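Local coordinates for protein luciferase-like monooxygenase (Streptomyces bottropensis, PDB 7BIP) that probably acts as a monooxygenase, inserting oxygen during biosynthesis of the aromatic polyketide rishirilide, at residues M1-N6 with F319-Q324; N6-V11 with K41-Y46; F37-T42 with R72-A77; R171-T176 with D227-Y232. One frame throughout, in Å; residues are numbered along the deposited sequence.

Contact 1 (M1-N6 with F319-Q324); sequences MKFGIN and FTISLQ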
loop_
_atom_site.group_PDB
_atom_site.type_symbol
_atom_site.label_atom_id
_atom_site.label_comp_id
_atom_site.label_asym_id
_atom_site.label_seq_id
_atom_site.Cartn_x
_atom_site.Cartn_y
_atom_site.Cartn_z
ATOM N N MET A 1 28.966 -9.125 5.377
ATOM C CA MET A 1 27.592 -9.543 5.651
ATOM C C MET A 1 26.714 -8.362 6.020
ATOM O O MET A 1 27.168 -7.430 6.684
ATOM C CB MET A 1 27.534 -10.559 6.797
ATOM C CG MET A 1 28.371 -11.796 6.603
ATOM S SD MET A 1 27.780 -12.850 5.272
ATOM C CE MET A 1 26.051 -13.056 5.664
ATOM N N LYS A 2 25.448 -8.414 5.612
ATOM C CA LYS A 2 24.421 -7.505 6.108
ATOM C C LYS A 2 23.315 -8.316 6.764
ATOM O O LYS A 2 23.051 -9.454 6.359
ATOM C CB LYS A 2 23.814 -6.648 4.974
ATOM C CG LYS A 2 24.808 -5.722 4.258
ATOM C CD LYS A 2 25.345 -4.661 5.199
ATOM C CE LYS A 2 25.965 -3.506 4.437
ATOM N NZ LYS A 2 26.483 -2.479 5.378
ATOM N N PHE A 3 22.662 -7.732 7.776
ATOM C CA PHE A 3 21.602 -8.427 8.509
ATOM C C PHE A 3 20.408 -7.507 8.674
ATOM O O PHE A 3 20.527 -6.438 9.281
ATOM C CB PHE A 3 22.072 -8.901 9.895
ATOM C CG PHE A 3 23.294 -9.768 9.856
ATOM C CD1 PHE A 3 23.184 -11.144 9.682
ATOM C CD2 PHE A 3 24.551 -9.208 9.988
ATOM C CE1 PHE A 3 24.329 -11.945 9.639
ATOM C CE2 PHE A 3 25.692 -10.002 9.938
ATOM C CZ PHE A 3 25.574 -11.368 9.764
ATOM N N GLY A 4 19.260 -7.937 8.153
ATOM C CA GLY A 4 18.004 -7.275 8.426
ATOM C C GLY A 4 17.019 -8.243 9.038
ATOM O O GLY A 4 17.389 -9.369 9.397
ATOM N N ILE A 5 15.765 -7.833 9.187
ATOM C CA ILE A 5 14.764 -8.731 9.746
ATOM C C ILE A 5 13.684 -8.966 8.706
ATOM O O ILE A 5 13.384 -8.100 7.878
ATOM C CB ILE A 5 14.134 -8.208 11.052
ATOM C CG1 ILE A 5 13.414 -6.878 10.795
ATOM C CG2 ILE A 5 15.208 -8.096 12.157
ATOM C CD1 ILE A 5 12.403 -6.505 11.891
ATOM N N ASN A 6 13.116 -10.165 8.749
ATOM C CA ASN A 6 12.005 -10.558 7.904
ATOM C C ASN A 6 10.798 -10.760 8.803
ATOM O O ASN A 6 10.917 -11.324 9.900
ATOM C CB ASN A 6 12.338 -11.842 7.137
ATOM C CG ASN A 6 11.430 -12.075 5.943
ATOM O OD1 ASN A 6 10.392 -11.436 5.799
ATOM N ND2 ASN A 6 11.820 -13.016 5.081
ATOM N N PHE A 319 27.001 -11.704 1.977
ATOM C CA PHE A 319 25.698 -11.431 1.367
ATOM C C PHE A 319 24.780 -10.856 2.444
ATOM O O PHE A 319 25.224 -10.536 3.553
ATOM C CB PHE A 319 25.130 -12.692 0.696
ATOM C CG PHE A 319 24.791 -13.810 1.657
ATOM C CD1 PHE A 319 23.479 -14.020 2.059
ATOM C CD2 PHE A 319 25.778 -14.655 2.144
ATOM C CE1 PHE A 319 23.161 -15.040 2.940
ATOM C CE2 PHE A 319 25.462 -15.683 3.026
ATOM C CZ PHE A 319 24.144 -15.874 3.425
ATOM N N THR A 320 23.506 -10.686 2.099
ATOM C CA THR A 320 22.508 -10.067 2.965
ATOM C C THR A 320 21.570 -11.137 3.515
ATOM O O THR A 320 20.897 -11.832 2.744
ATOM C CB THR A 320 21.727 -9.006 2.191
ATOM O OG1 THR A 320 22.637 -7.996 1.725
ATOM C CG2 THR A 320 20.671 -8.370 3.076
ATOM N N ILE A 321 21.525 -11.268 4.844
ATOM C CA ILE A 321 20.641 -12.223 5.510
ATOM C C ILE A 321 19.457 -11.464 6.087
ATOM O O ILE A 321 19.639 -10.412 6.714
ATOM C CB ILE A 321 21.374 -12.989 6.624
ATOM C CG1 ILE A 321 22.269 -14.085 6.033
ATOM C CG2 ILE A 321 20.358 -13.594 7.617
ATOM C CD1 ILE A 321 23.137 -14.834 7.054
ATOM N N SER A 322 18.252 -11.996 5.886
ATOM C CA SER A 322 17.058 -11.527 6.582
ATOM C C SER A 322 16.736 -12.517 7.690
ATOM O O SER A 322 16.534 -13.709 7.421
ATOM C CB SER A 322 15.855 -11.381 5.643
ATOM O OG SER A 322 16.151 -10.539 4.548
ATOM N N LEU A 323 16.684 -12.023 8.924
ATOM C CA LEU A 323 16.404 -12.859 10.090
ATOM C C LEU A 323 14.897 -12.893 10.316
ATOM O O LEU A 323 14.294 -11.876 10.660
ATOM C CB LEU A 323 17.136 -12.308 11.311
ATOM C CG LEU A 323 18.634 -12.065 11.116
ATOM C CD1 LEU A 323 19.137 -11.108 12.185
ATOM C CD2 LEU A 323 19.409 -13.393 11.153
ATOM N N GLN A 324 14.290 -14.055 10.109
ATOM C CA GLN A 324 12.846 -14.195 10.270
ATOM C C GLN A 324 12.528 -14.397 11.753
ATOM O O GLN A 324 12.791 -15.474 12.304
ATOM C CB GLN A 324 12.347 -15.359 9.416
ATOM C CG GLN A 324 10.914 -15.733 9.704
ATOM C CD GLN A 324 10.009 -14.543 9.561
ATOM O OE1 GLN A 324 10.125 -13.782 8.604
ATOM N NE2 GLN A 324 9.115 -14.358 10.517
#

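Contact 2 (N6-V11 with K41-Y46); sequences NLFPTV and KTVEHY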
loop_
_atom_site.group_PDB
_atom_site.type_symbol
_atom_site.label_atom_id
_atom_site.label_comp_id
_atom_site.label_asym_id
_atom_site.label_seq_id
_atom_site.Cartn_x
_atom_site.Cartn_y
_atom_site.Cartn_z
ATOM N N ASN A 6 13.116 -10.165 8.749
ATOM C CA ASN A 6 12.005 -10.558 7.904
ATOM C C ASN A 6 10.798 -10.760 8.803
ATOM O O ASN A 6 10.917 -11.324 9.900
ATOM C CB ASN A 6 12.338 -11.842 7.137
ATOM C CG ASN A 6 11.430 -12.075 5.943
ATOM O OD1 ASN A 6 10.392 -11.436 5.799
ATOM N ND2 ASN A 6 11.820 -13.016 5.081
ATOM N N LEU A 7 9.652 -10.266 8.362
ATOM C CA LEU A 7 8.415 -10.311 9.141
ATOM C C LEU A 7 7.389 -11.117 8.345
ATOM O O LEU A 7 6.436 -10.584 7.777
ATOM C CB LEU A 7 7.914 -8.889 9.470
ATOM C CG LEU A 7 8.841 -8.126 10.420
ATOM C CD1 LEU A 7 8.454 -6.644 10.549
ATOM C CD2 LEU A 7 8.916 -8.809 11.810
ATOM N N PHE A 8 7.614 -12.421 8.299
ATOM C CA PHE A 8 6.762 -13.348 7.568
ATOM C C PHE A 8 5.708 -13.851 8.540
ATOM O O PHE A 8 6.046 -14.587 9.473
ATOM C CB PHE A 8 7.610 -14.502 7.043
ATOM C CG PHE A 8 6.920 -15.417 6.059
ATOM C CD1 PHE A 8 7.540 -15.738 4.860
ATOM C CD2 PHE A 8 5.701 -16.006 6.345
ATOM C CE1 PHE A 8 6.938 -16.591 3.950
ATOM C CE2 PHE A 8 5.099 -16.865 5.437
ATOM C CZ PHE A 8 5.722 -17.153 4.243
ATOM N N PRO A 9 4.424 -13.512 8.364
ATOM C CA PRO A 9 3.403 -13.993 9.310
ATOM C C PRO A 9 3.018 -15.444 9.035
ATOM O O PRO A 9 2.699 -15.816 7.907
ATOM C CB PRO A 9 2.222 -13.047 9.065
ATOM C CG PRO A 9 2.373 -12.634 7.649
ATOM C CD PRO A 9 3.862 -12.606 7.350
ATOM N N THR A 10 3.061 -16.267 10.080
ATOM C CA THR A 10 2.546 -17.635 10.041
ATOM C C THR A 10 1.612 -17.730 11.237
ATOM O O THR A 10 1.985 -18.225 12.303
ATOM C CB THR A 10 3.667 -18.680 10.086
ATOM O OG1 THR A 10 4.577 -18.367 11.149
ATOM C CG2 THR A 10 4.424 -18.674 8.796
ATOM N N VAL A 11 0.396 -17.217 11.061
ATOM C CA VAL A 11 -0.505 -16.982 12.179
ATOM C C VAL A 11 -1.905 -16.802 11.620
ATOM O O VAL A 11 -2.087 -16.287 10.513
ATOM C CB VAL A 11 -0.053 -15.749 13.003
ATOM C CG1 VAL A 11 -0.060 -14.493 12.128
ATOM C CG2 VAL A 11 -0.931 -15.579 14.226
ATOM N N LYS A 41 12.048 -6.651 5.925
ATOM C CA LYS A 41 11.498 -7.363 4.778
ATOM C C LYS A 41 10.134 -7.935 5.153
ATOM O O LYS A 41 9.890 -8.254 6.314
ATOM C CB LYS A 41 12.461 -8.498 4.348
ATOM C CG LYS A 41 11.967 -9.409 3.224
ATOM C CD LYS A 41 13.062 -10.413 2.843
ATOM C CE LYS A 41 14.201 -9.749 2.079
ATOM N NZ LYS A 41 15.369 -10.703 1.990
ATOM N N THR A 42 9.227 -8.040 4.184
ATOM C CA THR A 42 8.038 -8.856 4.391
ATOM C C THR A 42 7.615 -9.452 3.055
ATOM O O THR A 42 8.244 -9.216 2.020
ATOM C CB THR A 42 6.907 -8.061 5.064
ATOM O OG1 THR A 42 5.925 -8.985 5.559
ATOM C CG2 THR A 42 6.240 -7.103 4.081
ATOM N N VAL A 43 6.514 -10.207 3.083
ATOM C CA VAL A 43 6.182 -11.159 2.030
ATOM C C VAL A 43 4.814 -10.832 1.428
ATOM O O VAL A 43 4.094 -9.955 1.898
ATOM C CB VAL A 43 6.194 -12.602 2.562
ATOM C CG1 VAL A 43 7.461 -12.838 3.361
ATOM C CG2 VAL A 43 4.962 -12.836 3.427
ATOM N N GLU A 44 4.466 -11.562 0.364
ATOM C CA GLU A 44 3.135 -11.499 -0.246
ATOM C C GLU A 44 2.555 -12.906 -0.299
ATOM O O GLU A 44 3.132 -13.789 -0.943
ATOM C CB GLU A 44 3.180 -10.911 -1.661
ATOM C CG GLU A 44 1.793 -10.795 -2.310
ATOM C CD GLU A 44 1.827 -10.168 -3.691
ATOM O OE1 GLU A 44 2.891 -9.639 -4.078
ATOM O OE2 GLU A 44 0.789 -10.210 -4.397
ATOM N N HIS A 45 1.410 -13.108 0.360
ATOM C CA HIS A 45 0.700 -14.387 0.312
ATOM C C HIS A 45 -0.782 -14.152 0.571
ATOM O O HIS A 45 -1.169 -13.159 1.189
ATOM C CB HIS A 45 1.232 -15.383 1.338
ATOM C CG HIS A 45 2.372 -16.204 0.837
ATOM N ND1 HIS A 45 2.283 -16.985 -0.295
ATOM C CD2 HIS A 45 3.637 -16.344 1.296
ATOM C CE1 HIS A 45 3.440 -17.586 -0.503
ATOM N NE2 HIS A 45 4.281 -17.208 0.443
ATOM N N TYR A 46 -1.614 -15.103 0.121
ATOM C CA TYR A 46 -3.065 -14.969 0.215
ATOM C C TYR A 46 -3.710 -16.183 0.876
ATOM O O TYR A 46 -3.313 -17.325 0.621
ATOM C CB TYR A 46 -3.696 -14.773 -1.173
ATOM C CG TYR A 46 -3.138 -13.592 -1.918
ATOM C CD1 TYR A 46 -3.782 -12.359 -1.893
ATOM C CD2 TYR A 46 -1.955 -13.704 -2.638
ATOM C CE1 TYR A 46 -3.256 -11.263 -2.583
ATOM C CE2 TYR A 46 -1.427 -12.630 -3.328
ATOM C CZ TYR A 46 -2.079 -11.413 -3.295
ATOM O OH TYR A 46 -1.539 -10.350 -3.987
#

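Contact 3 (F37-T42 with R72-A77); sequences FHHVKT and RLVTGA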
loop_
_atom_site.group_PDB
_atom_site.type_symbol
_atom_site.label_atom_id
_atom_site.label_comp_id
_atom_site.label_asym_id
_atom_site.label_seq_id
_atom_site.Cartn_x
_atom_site.Cartn_y
_atom_site.Cartn_z
ATOM N N PHE A 37 19.938 -2.475 12.387
ATOM C CA PHE A 37 19.780 -3.501 11.369
ATOM C C PHE A 37 19.718 -2.877 9.976
ATOM O O PHE A 37 19.444 -1.683 9.805
ATOM C CB PHE A 37 18.525 -4.331 11.647
ATOM C CG PHE A 37 18.692 -5.299 12.791
ATOM C CD1 PHE A 37 19.170 -6.579 12.558
ATOM C CD2 PHE A 37 18.402 -4.919 14.099
ATOM C CE1 PHE A 37 19.342 -7.481 13.597
ATOM C CE2 PHE A 37 18.570 -5.832 15.158
ATOM C CZ PHE A 37 19.044 -7.110 14.895
ATOM N N HIS A 38 19.994 -3.708 8.969
ATOM C CA HIS A 38 20.144 -3.213 7.600
ATOM C C HIS A 38 18.795 -2.954 6.926
ATOM O O HIS A 38 18.655 -1.981 6.175
ATOM C CB HIS A 38 20.971 -4.219 6.790
ATOM C CG HIS A 38 21.057 -3.906 5.328
ATOM N ND1 HIS A 38 20.338 -4.597 4.377
ATOM C CD2 HIS A 38 21.784 -2.982 4.656
ATOM C CE1 HIS A 38 20.617 -4.112 3.179
ATOM N NE2 HIS A 38 21.489 -3.130 3.322
ATOM N N HIS A 39 17.797 -3.800 7.170
ATOM C CA HIS A 39 16.542 -3.700 6.428
ATOM C C HIS A 39 15.408 -4.339 7.220
ATOM O O HIS A 39 15.627 -5.038 8.212
ATOM C CB HIS A 39 16.660 -4.364 5.050
ATOM C CG HIS A 39 16.852 -5.847 5.116
ATOM N ND1 HIS A 39 18.081 -6.440 4.939
ATOM C CD2 HIS A 39 15.972 -6.856 5.328
ATOM C CE1 HIS A 39 17.954 -7.752 5.046
ATOM N NE2 HIS A 39 16.685 -8.030 5.281
ATOM N N VAL A 40 14.185 -4.080 6.748
ATOM C CA VAL A 40 12.963 -4.764 7.160
ATOM C C VAL A 40 12.331 -5.353 5.901
ATOM O O VAL A 40 12.113 -4.633 4.917
ATOM C CB VAL A 40 11.972 -3.807 7.858
ATOM C CG1 VAL A 40 10.659 -4.521 8.157
ATOM C CG2 VAL A 40 12.583 -3.245 9.156
ATOM N N LYS A 41 12.048 -6.651 5.925
ATOM C CA LYS A 41 11.498 -7.363 4.778
ATOM C C LYS A 41 10.134 -7.935 5.153
ATOM O O LYS A 41 9.890 -8.254 6.314
ATOM C CB LYS A 41 12.461 -8.498 4.348
ATOM C CG LYS A 41 11.967 -9.409 3.224
ATOM C CD LYS A 41 13.062 -10.413 2.843
ATOM C CE LYS A 41 14.201 -9.749 2.079
ATOM N NZ LYS A 41 15.369 -10.703 1.990
ATOM N N THR A 42 9.227 -8.040 4.184
ATOM C CA THR A 42 8.038 -8.856 4.391
ATOM C C THR A 42 7.615 -9.452 3.055
ATOM O O THR A 42 8.244 -9.216 2.020
ATOM C CB THR A 42 6.907 -8.061 5.064
ATOM O OG1 THR A 42 5.925 -8.985 5.559
ATOM C CG2 THR A 42 6.240 -7.103 4.081
ATOM N N ARG A 72 16.493 -0.055 5.542
ATOM C CA ARG A 72 15.915 -0.217 4.213
ATOM C C ARG A 72 14.629 -1.045 4.286
ATOM O O ARG A 72 14.364 -1.742 5.266
ATOM C CB ARG A 72 16.928 -0.857 3.261
ATOM C CG ARG A 72 18.199 0.004 3.082
ATOM C CD ARG A 72 19.034 -0.427 1.872
ATOM N NE ARG A 72 18.367 -0.155 0.593
ATOM C CZ ARG A 72 18.289 1.042 0.012
ATOM N NH1 ARG A 72 18.832 2.107 0.586
ATOM N NH2 ARG A 72 17.651 1.168 -1.148
ATOM N N LEU A 73 13.808 -0.932 3.240
ATOM C CA LEU A 73 12.551 -1.669 3.133
ATOM C C LEU A 73 12.646 -2.598 1.933
ATOM O O LEU A 73 12.973 -2.150 0.834
ATOM C CB LEU A 73 11.355 -0.713 2.962
ATOM C CG LEU A 73 10.994 0.268 4.080
ATOM C CD1 LEU A 73 11.038 -0.380 5.473
ATOM C CD2 LEU A 73 11.902 1.474 4.037
ATOM N N VAL A 74 12.363 -3.889 2.126
ATOM C CA VAL A 74 12.580 -4.869 1.063
ATOM C C VAL A 74 11.347 -5.743 0.878
ATOM O O VAL A 74 10.847 -6.331 1.842
ATOM C CB VAL A 74 13.809 -5.754 1.347
ATOM C CG1 VAL A 74 14.126 -6.628 0.118
ATOM C CG2 VAL A 74 15.010 -4.903 1.745
ATOM N N THR A 75 10.878 -5.865 -0.365
ATOM C CA THR A 75 9.846 -6.856 -0.653
ATOM C C THR A 75 10.499 -8.222 -0.851
ATOM O O THR A 75 11.457 -8.361 -1.617
ATOM C CB THR A 75 9.010 -6.474 -1.883
ATOM O OG1 THR A 75 9.839 -6.290 -3.042
ATOM C CG2 THR A 75 8.236 -5.189 -1.623
ATOM N N GLY A 76 10.011 -9.218 -0.118
ATOM C CA GLY A 76 10.497 -10.576 -0.257
ATOM C C GLY A 76 9.351 -11.574 -0.263
ATOM O O GLY A 76 9.188 -12.330 0.700
ATOM N N ALA A 77 8.551 -11.614 -1.329
ATOM C CA ALA A 77 8.770 -10.875 -2.574
ATOM C C ALA A 77 7.420 -10.520 -3.186
ATOM O O ALA A 77 6.436 -11.224 -2.930
ATOM C CB ALA A 77 9.587 -11.712 -3.548
#

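Contact 4 (R171-T176 with D227-Y232); sequences RILVAT and DIHMSY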
loop_
_atom_site.group_PDB
_atom_site.type_symbol
_atom_site.label_atom_id
_atom_site.label_comp_id
_atom_site.label_asym_id
_atom_site.label_seq_id
_atom_site.Cartn_x
_atom_site.Cartn_y
_atom_site.Cartn_z
ATOM N N ARG A 171 16.810 -1.178 -6.545
ATOM C CA ARG A 171 17.442 -2.455 -6.859
ATOM C C ARG A 171 16.375 -3.507 -7.125
ATOM O O ARG A 171 15.375 -3.583 -6.411
ATOM C CB ARG A 171 18.329 -2.902 -5.695
ATOM C CG ARG A 171 19.252 -4.083 -6.027
ATOM C CD ARG A 171 19.982 -4.585 -4.780
ATOM N NE ARG A 171 20.759 -3.531 -4.139
ATOM C CZ ARG A 171 22.008 -3.218 -4.466
ATOM N NH1 ARG A 171 22.621 -3.882 -5.438
ATOM N NH2 ARG A 171 22.639 -2.241 -3.824
ATOM N N ILE A 172 16.589 -4.319 -8.160
ATOM C CA ILE A 172 15.688 -5.417 -8.500
ATOM C C ILE A 172 16.375 -6.725 -8.130
ATOM O O ILE A 172 17.505 -6.980 -8.560
ATOM C CB ILE A 172 15.314 -5.402 -9.996
ATOM C CG1 ILE A 172 14.457 -4.178 -10.339
ATOM C CG2 ILE A 172 14.556 -6.681 -10.390
ATOM C CD1 ILE A 172 14.198 -4.037 -11.851
ATOM N N LEU A 173 15.702 -7.550 -7.329
ATOM C CA LEU A 173 16.187 -8.887 -7.016
ATOM C C LEU A 173 15.150 -9.910 -7.451
ATOM O O LEU A 173 13.946 -9.673 -7.331
ATOM C CB LEU A 173 16.483 -9.044 -5.518
ATOM C CG LEU A 173 17.439 -7.980 -4.991
ATOM C CD1 LEU A 173 16.635 -6.904 -4.282
ATOM C CD2 LEU A 173 18.481 -8.601 -4.067
ATOM N N VAL A 174 15.616 -11.049 -7.952
ATOM C CA VAL A 174 14.739 -12.106 -8.445
ATOM C C VAL A 174 14.893 -13.307 -7.527
ATOM O O VAL A 174 16.005 -13.811 -7.331
ATOM C CB VAL A 174 15.057 -12.469 -9.903
ATOM C CG1 VAL A 174 14.304 -13.722 -10.307
ATOM C CG2 VAL A 174 14.687 -11.296 -10.805
ATOM N N ALA A 175 13.781 -13.759 -6.960
ATOM C CA ALA A 175 13.822 -14.876 -6.029
ATOM C C ALA A 175 13.890 -16.179 -6.802
ATOM O O ALA A 175 13.127 -16.392 -7.749
ATOM C CB ALA A 175 12.600 -14.870 -5.113
ATOM N N THR A 176 14.817 -17.049 -6.417
ATOM C CA THR A 176 14.844 -18.387 -6.988
ATOM C C THR A 176 15.094 -19.396 -5.877
ATOM O O THR A 176 16.105 -19.325 -5.168
ATOM C CB THR A 176 15.876 -18.504 -8.124
ATOM O OG1 THR A 176 15.797 -19.811 -8.710
ATOM C CG2 THR A 176 17.303 -18.214 -7.662
ATOM N N ASP A 227 23.294 -7.553 -3.355
ATOM C CA ASP A 227 22.632 -8.156 -4.505
ATOM C C ASP A 227 22.240 -9.606 -4.271
ATOM O O ASP A 227 21.645 -10.221 -5.157
ATOM C CB ASP A 227 23.537 -8.072 -5.738
ATOM C CG ASP A 227 23.646 -6.668 -6.275
ATOM O OD1 ASP A 227 22.587 -6.035 -6.482
ATOM O OD2 ASP A 227 24.783 -6.192 -6.479
ATOM N N ILE A 228 22.565 -10.169 -3.107
ATOM C CA ILE A 228 22.312 -11.574 -2.814
ATOM C C ILE A 228 21.633 -11.639 -1.453
ATOM O O ILE A 228 22.240 -11.265 -0.439
ATOM C CB ILE A 228 23.605 -12.402 -2.816
ATOM C CG1 ILE A 228 24.267 -12.382 -4.200
ATOM C CG2 ILE A 228 23.334 -13.834 -2.386
ATOM C CD1 ILE A 228 25.679 -12.935 -4.178
ATOM N N HIS A 229 20.380 -12.100 -1.434
ATOM C CA HIS A 229 19.567 -12.161 -0.223
ATOM C C HIS A 229 19.203 -13.603 0.100
ATOM O O HIS A 229 18.901 -14.388 -0.797
ATOM C CB HIS A 229 18.258 -11.369 -0.383
ATOM C CG HIS A 229 18.403 -9.890 -0.200
ATOM N ND1 HIS A 229 17.524 -9.146 0.560
ATOM C CD2 HIS A 229 19.299 -9.011 -0.708
ATOM C CE1 HIS A 229 17.886 -7.874 0.527
ATOM N NE2 HIS A 229 18.956 -7.766 -0.241
ATOM N N MET A 230 19.211 -13.949 1.387
ATOM C CA MET A 230 18.666 -15.220 1.849
ATOM C C MET A 230 17.996 -14.980 3.192
ATOM O O MET A 230 18.492 -14.186 3.991
ATOM C CB MET A 230 19.743 -16.303 2.013
ATOM C CG MET A 230 20.625 -16.512 0.786
ATOM S SD MET A 230 21.765 -17.875 1.053
ATOM C CE MET A 230 23.130 -17.388 -0.001
ATOM N N SER A 231 16.885 -15.667 3.446
ATOM C CA SER A 231 16.177 -15.556 4.719
ATOM C C SER A 231 16.425 -16.793 5.569
ATOM O O SER A 231 16.481 -17.911 5.050
ATOM C CB SER A 231 14.672 -15.360 4.523
ATOM O OG SER A 231 14.392 -14.052 4.046
ATOM N N TYR A 232 16.578 -16.583 6.879
ATOM C CA TYR A 232 16.752 -17.670 7.837
ATOM C C TYR A 232 15.838 -17.431 9.025
ATOM O O TYR A 232 15.818 -16.325 9.565
ATOM C CB TYR A 232 18.186 -17.746 8.360
ATOM C CG TYR A 232 19.242 -18.242 7.400
ATOM C CD1 TYR A 232 19.560 -19.593 7.320
ATOM C CD2 TYR A 232 19.961 -17.348 6.619
ATOM C CE1 TYR A 232 20.554 -20.045 6.461
ATOM C CE2 TYR A 232 20.946 -17.787 5.756
ATOM C CZ TYR A 232 21.241 -19.131 5.689
ATOM O OH TYR A 232 22.214 -19.556 4.830
#

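Contact 1 (M1-N6 with F319-Q324)
Strands 2-6 and 320-324 run parallel with Lys2 beside Thr320 and Asn6 beside Gln324, the pairing that closes a TIM barrel between its first and last strands. Five backbone hydrogen bonds alternate across the seam. Gly4 N meets Ile321 O at 2.9 Å nearly along the C=O axis, whereas Asn6 N reaches Leu323 O at 2.8 Å from well above the carbonyl plane.

Sulfur and ring come next. Met1, bent at chi2 (-67°) and chi3 (-51°), hooks CE over one face of Phe319, 3.9 Å from the ring centroid. Its SD lies oblique to the ring and takes a weak hydrogen bond from Phe319 N at 3.6 Å. The same CE touches Ile321 CD1 at 3.7 Å, and Phe3 lies alongside Ile321, CD1 to CB 4.0 Å.

On the face that carries Lys2, Thr320, Ser322 and Asn6, Gln324 folds at chi2 (55°) so that OE1 comes within 3.3 Å of Asn6 CB. OE1 is hydrogen-bonded to Phe8 N and NE2 to Ile326 O, tying together the segments that follow the two strands. An alanine here would remove both hydrogen bonds of the side-chain amide and would probably loosen the hold between those two segments.

Strands 39-42 and 228-236 flank the pair; helix 302-316 covers Met1, Phe3 and Phe319, while Ser322 OG points inward to His39 and Lys41.

Contact 2 (N6-V11 with K41-Y46)
Two side chains with their outer groups anti to the backbone N, Phe8 (chi1 -170°) and Thr42 (chi1 -165°), swing across to the opposite segment, and Val43 (chi1 -48°) turns both methyls to meet the Phe8 ring. This is the rim of a TIM barrel, where the chain leaves the first two parallel strands at their C-terminal ends.

The strand pairing ends with Asn6 beside Lys41. Leu7 N still bonds to Lys41 O at 2.9 Å, but the next link passes to a side chain: Thr42 OG1 donates to Leu7 O at 2.8 Å, from above the carbonyl plane. Lys41 crosses Asn6 obliquely, CG and CD lying along the amide group, before bending at chi3 and sending NZ to Ser322 OG and His229 ND1.

Beyond the strands the contact is apolar. Val43 CG2 sits over the centre of the Phe8 ring, 4.1 Å from the centroid, while CG1 presses close on Phe8 CD1 at 3.3 Å. At the far end of the ring, Phe8 CZ meets His45 CD2 at 3.7 Å, the two rings lying oblique to each other; His45 ND1 is tied to Glu115. A serine in place of Phe8 would strip this cover from Val43 and His45 and would probably let the two loops move apart.

One residue farther along, Pro9 and Val43 reach toward each other tip to tip, Pro9 CD meeting Val43 CG2 at 4.1 Å.

Contact 3 (F37-T42 with R72-A77)
Val74 is wedged between two side chains of the neighbouring parallel strand. With CG1 anti to the backbone N (chi1 -172°), that methyl meets Lys41 CE at 3.7 Å, and CG2 lies against His39 CB, also at 3.7 Å. Its backbone works both ways: Val74 N bonds to Val40 O at 2.9 Å, while Val74 O accepts a weak bond from Thr42 N at 3.3 Å.

Arg72 begins the ladder. Its N uses an in-plane lone pair of His38 O, and its O takes Val40 N at 2.8 Å. The side chain lies alongside His38, CD 3.9 Å from NE2, then bends at chi3 to carry the guanidinium to Asp104 in a salt bridge. His38 NE2 in turn is bonded to Glu226.

Lys41 runs on past Gly76, its CD 4.0 Å from Gly76 CA; a CB built on the glycine would clash with that CD. Gly76 N bonds to Thr42 O nearly along the C=O axis as the chain turns its corner.

Helix 57-67 connects these strands in a beta-alpha-beta crossover of the TIM barrel, and the non-proline cis peptide between Gly76 and Ala77 recalls the one at the end of the third strand in bacterial luciferase relatives.

Contact 4 (R171-T176 with D227-Y232)
Strands 171-175 and 228-236 are not paired, since strand 192-195 lies between them in the sheet, and the closest pair of CA atoms, Leu173 CA and Asp227 CA, is 7.0 Å apart. Side chains therefore make the contact.

Arg171 extends with CG and CD following an anti course, then bends at chi3 (-57°) to bring NH1 to Asp227 OD1. The salt bridge is very short, 2.4 Å, and far from straight, the angle at the hydrogen being 134°. Asp227 OD1 lies near the guanidinium plane yet is met from above its own carboxylate plane; the two flat groups are turned 66° apart, so this is no flat two-pronged pairing. The other oxygen, OD2, is held by Thr224 N, which helps fix the rotation of the carboxylate.

Deeper in, Leu173 and His229 cross at about a right angle. Leu173 CD2 presses on the imidazole at CD2, 3.5 Å away, and also approaches Asp227 O at 3.7 Å. The ring's ND1 is hydrogen-bonded to Lys41 NZ; if that lysine is charged, the imidazole is likely to be neutral.

Inward-pointing residues from strands that skip a neighbour, meeting across the curved interior, are what a TIM barrel core is made of.

All four contacts belong to one curled parallel sheet, a TIM barrel. Contact 1 joins the first strand to the last and closes the barrel; the other three nest within that long loop. Contacts 2 and 3 share Lys41 and Thr42 and use strand 39-42 on its two sides, their centres about 11 Å apart. Contact 4 follows later in the chain, about 10 Å from the centres of contacts 1 and 3, and its strand 228-236 borders strand 320-324 of contact 1. Inside the barrel Lys41, common to contacts 2 and 3, also connects to contacts 1 and 4, so early, middle and late strands are joined through one buried side chain.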